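Local coordinates for Amuc_1102 (Akkermansia muciniphila, PDB 7DSZ), which is of unconfirmed function but adopts an immunoglobulin-like fold related to archaeal type IV pilus proteins, which suggests a role linked to pili, at residues 24-29 / 137-142; 52-57 / 131-136. All blocks are in the same frame, centred on the assembly; numbering follows the deposited sequence.

Contact 1 of 2, residues 24-29 / 137-142; sequences EKLSLY and QGVVVE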
# COMPACT_ATOMS: atom_id res chain seq x y z
N GLU C 24 -8.95 -14.79 -22.91
CA GLU C 24 -9.45 -14.05 -24.06
C GLU C 24 -8.38 -13.03 -24.42
O GLU C 24 -7.19 -13.33 -24.31
CB GLU C 24 -10.82 -13.43 -23.76
CG GLU C 24 -11.87 -14.47 -23.28
CD GLU C 24 -12.09 -15.62 -24.26
OE1 GLU C 24 -12.01 -15.38 -25.49
OE2 GLU C 24 -12.34 -16.76 -23.81
N LYS C 25 -8.74 -11.84 -24.87
CA LYS C 25 -7.73 -10.88 -25.28
C LYS C 25 -7.58 -9.79 -24.23
O LYS C 25 -8.54 -9.43 -23.54
CB LYS C 25 -8.10 -10.24 -26.62
CG LYS C 25 -8.28 -11.26 -27.75
CD LYS C 25 -8.54 -10.54 -29.06
CE LYS C 25 -8.59 -11.51 -30.23
NZ LYS C 25 -8.78 -10.73 -31.50
N LEU C 26 -6.36 -9.25 -24.13
CA LEU C 26 -6.14 -8.03 -23.35
C LEU C 26 -6.70 -6.83 -24.12
O LEU C 26 -6.32 -6.59 -25.27
CB LEU C 26 -4.64 -7.82 -23.10
CG LEU C 26 -4.32 -6.74 -22.07
CD1 LEU C 26 -4.76 -7.14 -20.65
CD2 LEU C 26 -2.84 -6.44 -22.09
N SER C 27 -7.61 -6.09 -23.48
CA SER C 27 -8.21 -4.89 -24.04
C SER C 27 -7.82 -3.68 -23.20
O SER C 27 -7.74 -3.77 -21.98
CB SER C 27 -9.73 -4.98 -24.08
OG SER C 27 -10.15 -5.94 -25.03
N LEU C 28 -7.65 -2.54 -23.86
CA LEU C 28 -7.39 -1.28 -23.16
C LEU C 28 -8.68 -0.48 -23.04
O LEU C 28 -9.35 -0.22 -24.05
CB LEU C 28 -6.34 -0.45 -23.90
CG LEU C 28 -6.23 1.02 -23.45
CD1 LEU C 28 -5.70 1.07 -22.02
CD2 LEU C 28 -5.32 1.78 -24.39
N TYR C 29 -9.03 -0.11 -21.82
CA TYR C 29 -10.11 0.82 -21.53
C TYR C 29 -9.54 2.05 -20.87
O TYR C 29 -8.84 1.94 -19.86
CB TYR C 29 -11.14 0.22 -20.58
CG TYR C 29 -11.88 -0.99 -21.08
CD1 TYR C 29 -13.09 -0.85 -21.75
CD2 TYR C 29 -11.39 -2.27 -20.86
CE1 TYR C 29 -13.80 -1.95 -22.19
CE2 TYR C 29 -12.10 -3.40 -21.30
CZ TYR C 29 -13.30 -3.21 -21.96
OH TYR C 29 -14.02 -4.29 -22.38
N GLN C 137 1.27 -6.11 -27.04
CA GLN C 137 0.73 -6.59 -25.77
C GLN C 137 1.00 -8.08 -25.62
O GLN C 137 0.99 -8.83 -26.60
CB GLN C 137 -0.79 -6.38 -25.64
CG GLN C 137 -1.23 -4.96 -25.84
CD GLN C 137 -2.72 -4.76 -25.58
OE1 GLN C 137 -3.13 -3.71 -25.08
NE2 GLN C 137 -3.53 -5.74 -25.96
N GLY C 138 1.20 -8.51 -24.38
CA GLY C 138 1.31 -9.93 -24.10
C GLY C 138 0.95 -10.22 -22.66
O GLY C 138 1.18 -9.39 -21.77
N VAL C 139 0.38 -11.40 -22.43
CA VAL C 139 0.07 -11.87 -21.08
C VAL C 139 0.49 -13.33 -20.98
O VAL C 139 0.09 -14.15 -21.81
CB VAL C 139 -1.42 -11.73 -20.75
CG1 VAL C 139 -1.71 -12.29 -19.35
CG2 VAL C 139 -1.86 -10.26 -20.85
N VAL C 140 1.29 -13.65 -19.97
CA VAL C 140 1.71 -15.02 -19.68
C VAL C 140 1.21 -15.39 -18.30
O VAL C 140 1.44 -14.65 -17.34
CB VAL C 140 3.24 -15.17 -19.76
CG1 VAL C 140 3.66 -16.60 -19.36
CG2 VAL C 140 3.73 -14.83 -21.18
N VAL C 141 0.53 -16.53 -18.19
CA VAL C 141 -0.02 -17.00 -16.92
C VAL C 141 0.77 -18.21 -16.46
O VAL C 141 0.95 -19.17 -17.22
CB VAL C 141 -1.51 -17.36 -17.03
CG1 VAL C 141 -2.06 -17.76 -15.65
CG2 VAL C 141 -2.30 -16.19 -17.61
N GLU C 142 1.23 -18.19 -15.21
CA GLU C 142 1.94 -19.32 -14.62
C GLU C 142 1.16 -19.89 -13.44
O GLU C 142 0.52 -19.15 -12.68
CB GLU C 142 3.35 -18.91 -14.17
CG GLU C 142 4.25 -18.49 -15.31
CD GLU C 142 5.65 -18.09 -14.86
OE1 GLU C 142 5.93 -18.15 -13.65
OE2 GLU C 142 6.47 -17.71 -15.72
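Gln137 reaches from its strand across to the backbone of Leu26, and its amide and the leucine side chain pass each other at a slant. The glutamine has CG anti to its own carbonyl carbon (chi1 -56°) and runs extended beyond it, which carries the amide to the carbonyl of Leu26, at a break in strand 18-32. There Gln137 NE2 donates to Leu26 O at 3.0 Å. The bond is bent, with 146° at the hydrogen. The carbonyl oxygen lies close to the plane of the glutamine amide, whereas NE2 sits well above the plane of the leucine carbonyl, 50° out of it.

The leucine side chain covers one face of the same amide: Leu26 CD2 lies over Gln137 CD at 3.9 Å, and Leu26 CB comes to 3.7 Å from Gln137 NE2. Segment 24-29 belongs to the strand 18-32, at the margin of a three-stranded antiparallel sheet, and 137-142 to the strand 134-143 of a second sheet, so the contact bridges the two layers of the immunoglobulin-like sandwich.

Two residues on from the glutamine, Val139 points the same way. Its CG2 meets Leu26 CD2 at 4.1 Å, so this one methyl of the leucine touches both the amide and the valine. Ile56 and Tyr151 also pack on Leu26, and Phe76 and Phe78 line Val139. Gln137 NE2 has a second partner in the hydroxyl of Tyr151, so the amide nitrogen is bound from two residues and its rotation is probably fixed. With an alanine in place of the glutamine, Leu26 O and Tyr151 OH would probably both lose their amide partner, and a gap would be likely to open beside Leu26 CD2.

Contact 2 of 2, residues 52-57 / 131-136; sequences ADFEIP and GKWVKY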
# COMPACT_ATOMS: atom_id res chain seq x y z
N ALA C 52 -5.28 4.32 -17.91
CA ALA C 52 -5.28 3.17 -18.81
C ALA C 52 -5.56 1.91 -18.00
O ALA C 52 -4.80 1.59 -17.08
CB ALA C 52 -3.95 3.05 -19.55
N ASP C 53 -6.64 1.21 -18.32
CA ASP C 53 -7.03 0.00 -17.61
C ASP C 53 -6.99 -1.14 -18.61
O ASP C 53 -7.85 -1.22 -19.49
CB ASP C 53 -8.42 0.19 -17.00
CG ASP C 53 -9.01 -1.08 -16.40
OD1 ASP C 53 -8.33 -2.12 -16.29
OD2 ASP C 53 -10.19 -1.00 -16.01
N PHE C 54 -5.97 -2.00 -18.50
CA PHE C 54 -5.82 -3.15 -19.38
C PHE C 54 -6.53 -4.33 -18.75
O PHE C 54 -6.20 -4.72 -17.63
CB PHE C 54 -4.34 -3.48 -19.60
CG PHE C 54 -3.56 -2.41 -20.32
CD1 PHE C 54 -3.44 -2.43 -21.71
CD2 PHE C 54 -2.91 -1.41 -19.61
CE1 PHE C 54 -2.69 -1.43 -22.38
CE2 PHE C 54 -2.18 -0.42 -20.26
CZ PHE C 54 -2.07 -0.44 -21.65
N GLU C 55 -7.51 -4.91 -19.46
CA GLU C 55 -8.37 -5.95 -18.91
C GLU C 55 -8.24 -7.20 -19.76
O GLU C 55 -8.32 -7.11 -20.98
CB GLU C 55 -9.83 -5.51 -18.91
CG GLU C 55 -10.11 -4.27 -18.07
CD GLU C 55 -10.42 -4.65 -16.66
OE1 GLU C 55 -11.22 -5.61 -16.48
OE2 GLU C 55 -9.86 -4.03 -15.73
N ILE C 56 -8.08 -8.37 -19.13
CA ILE C 56 -8.13 -9.64 -19.85
C ILE C 56 -9.08 -10.62 -19.17
O ILE C 56 -8.87 -10.97 -18.00
CB ILE C 56 -6.73 -10.26 -20.05
CG1 ILE C 56 -6.84 -11.54 -20.90
CG2 ILE C 56 -5.98 -10.51 -18.73
CD1 ILE C 56 -5.48 -11.91 -21.56
N PRO C 57 -10.14 -11.05 -19.84
CA PRO C 57 -11.01 -12.09 -19.27
C PRO C 57 -10.31 -13.43 -19.26
O PRO C 57 -9.53 -13.74 -20.16
CB PRO C 57 -12.21 -12.14 -20.23
CG PRO C 57 -12.06 -10.99 -21.17
CD PRO C 57 -10.57 -10.64 -21.18
N GLY C 131 -4.39 8.01 -30.54
CA GLY C 131 -3.79 7.06 -31.46
C GLY C 131 -3.74 5.64 -30.90
O GLY C 131 -4.27 5.33 -29.83
N LYS C 132 -3.11 4.77 -31.68
CA LYS C 132 -2.79 3.41 -31.23
C LYS C 132 -1.43 3.43 -30.55
O LYS C 132 -0.42 2.97 -31.08
CB LYS C 132 -2.82 2.44 -32.40
CG LYS C 132 -4.21 2.12 -32.90
CD LYS C 132 -5.06 1.47 -31.82
CE LYS C 132 -6.51 1.88 -31.97
NZ LYS C 132 -6.91 1.94 -33.41
N TRP C 133 -1.42 4.00 -29.34
CA TRP C 133 -0.15 4.16 -28.65
C TRP C 133 0.36 2.87 -28.04
O TRP C 133 1.55 2.79 -27.70
CB TRP C 133 -0.27 5.26 -27.59
CG TRP C 133 -1.36 5.08 -26.56
CD1 TRP C 133 -2.66 5.51 -26.64
CD2 TRP C 133 -1.22 4.48 -25.26
NE1 TRP C 133 -3.34 5.21 -25.48
CE2 TRP C 133 -2.48 4.57 -24.62
CE3 TRP C 133 -0.16 3.88 -24.58
CZ2 TRP C 133 -2.70 4.08 -23.32
CZ3 TRP C 133 -0.37 3.39 -23.30
CH2 TRP C 133 -1.64 3.48 -22.69
N VAL C 134 -0.48 1.85 -27.91
CA VAL C 134 -0.03 0.54 -27.46
C VAL C 134 0.41 -0.25 -28.69
O VAL C 134 -0.43 -0.65 -29.51
CB VAL C 134 -1.13 -0.20 -26.70
CG1 VAL C 134 -0.60 -1.55 -26.20
CG2 VAL C 134 -1.65 0.64 -25.54
N LYS C 135 1.71 -0.51 -28.82
CA LYS C 135 2.24 -1.16 -30.01
C LYS C 135 2.16 -2.68 -29.92
O LYS C 135 1.73 -3.34 -30.87
CB LYS C 135 3.68 -0.71 -30.25
CG LYS C 135 3.79 0.77 -30.58
CD LYS C 135 2.70 1.19 -31.57
CE LYS C 135 2.83 2.67 -31.92
NZ LYS C 135 1.71 3.15 -32.77
N TYR C 136 2.58 -3.25 -28.79
CA TYR C 136 2.50 -4.69 -28.56
C TYR C 136 1.94 -4.97 -27.17
O TYR C 136 2.14 -4.18 -26.24
CB TYR C 136 3.85 -5.34 -28.67
CG TYR C 136 4.54 -5.09 -29.99
CD1 TYR C 136 4.04 -5.63 -31.16
CD2 TYR C 136 5.69 -4.31 -30.07
CE1 TYR C 136 4.66 -5.42 -32.37
CE2 TYR C 136 6.32 -4.10 -31.29
CZ TYR C 136 5.80 -4.66 -32.43
OH TYR C 136 6.40 -4.45 -33.65
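Phe54 and Trp133 meet in the interior of the immunoglobulin-like sandwich, Phe54 rising from the strand 50-63 of one sheet and Trp133 from the turn that leads into the strand 134-143 of the other. The two side chains approach from opposite directions, and Phe54 CZ comes to 4.1 Å from Trp133 CH2. The rings meet obliquely, through the far end of each.

Phe54 has the most surface buried here. With CG anti to its carbonyl carbon (chi1 -65°), its ring projects into the interior between the sheets and brings its outer edge against Val134. Val134 CG2 lies near the plane of that ring, 3.9 Å from Phe54 CE1. The same methyl also rests over one face of the indole of its neighbour Trp133, 3.6 Å above the plane and shifted toward the rim, so this one methyl touches both aromatic side chains, one at its edge and the other over a face.

Trp133 is held with CG between its backbone N and carbonyl carbon (chi1 56°), an uncommon choice that swings the indole toward the strand 50-63. Val120, Ile123 and Thr124 of the helix 117-124 also pack on Trp133, as does Leu28 of the strand 18-32, which makes the indole a junction between the helix and both sheets. All the cross-segment contacts are apolar.

Ahead of the tryptophan, Lys132 is the centre of an inverse gamma turn. Lys135 folds back on this turn, its NZ donating to Lys132 O at 2.7 Å, and together with Tyr136 it forms a classic beta bulge opposite Ala81. At the rim of the indole, Ala52 CB lies in the ring plane, 3.9 Å from Trp133 CH2.

How the contacts relate
Both contacts are buried and join the same two layers: contact 1 reaches the strand 134-143 from 18-32, contact 2 from the neighbouring 50-63, with centres about 9 Å apart. The two strands of the first sheet are tied by probable backbone hydrogen bonds, Ser27 O to Glu55 N and Tyr29 O to Asp53 N, both 2.8 Å. The chemistry differs along 134-143. Contact 2, at its beginning and beside the helix 117-124, is wholly apolar and largely aromatic, whereas contact 1, further along, adds a polar amide to aliphatic packing. Gln137 also touches Phe54, linking the two sites. In sequence, contact 2 is nested within the loop that contact 1 closes.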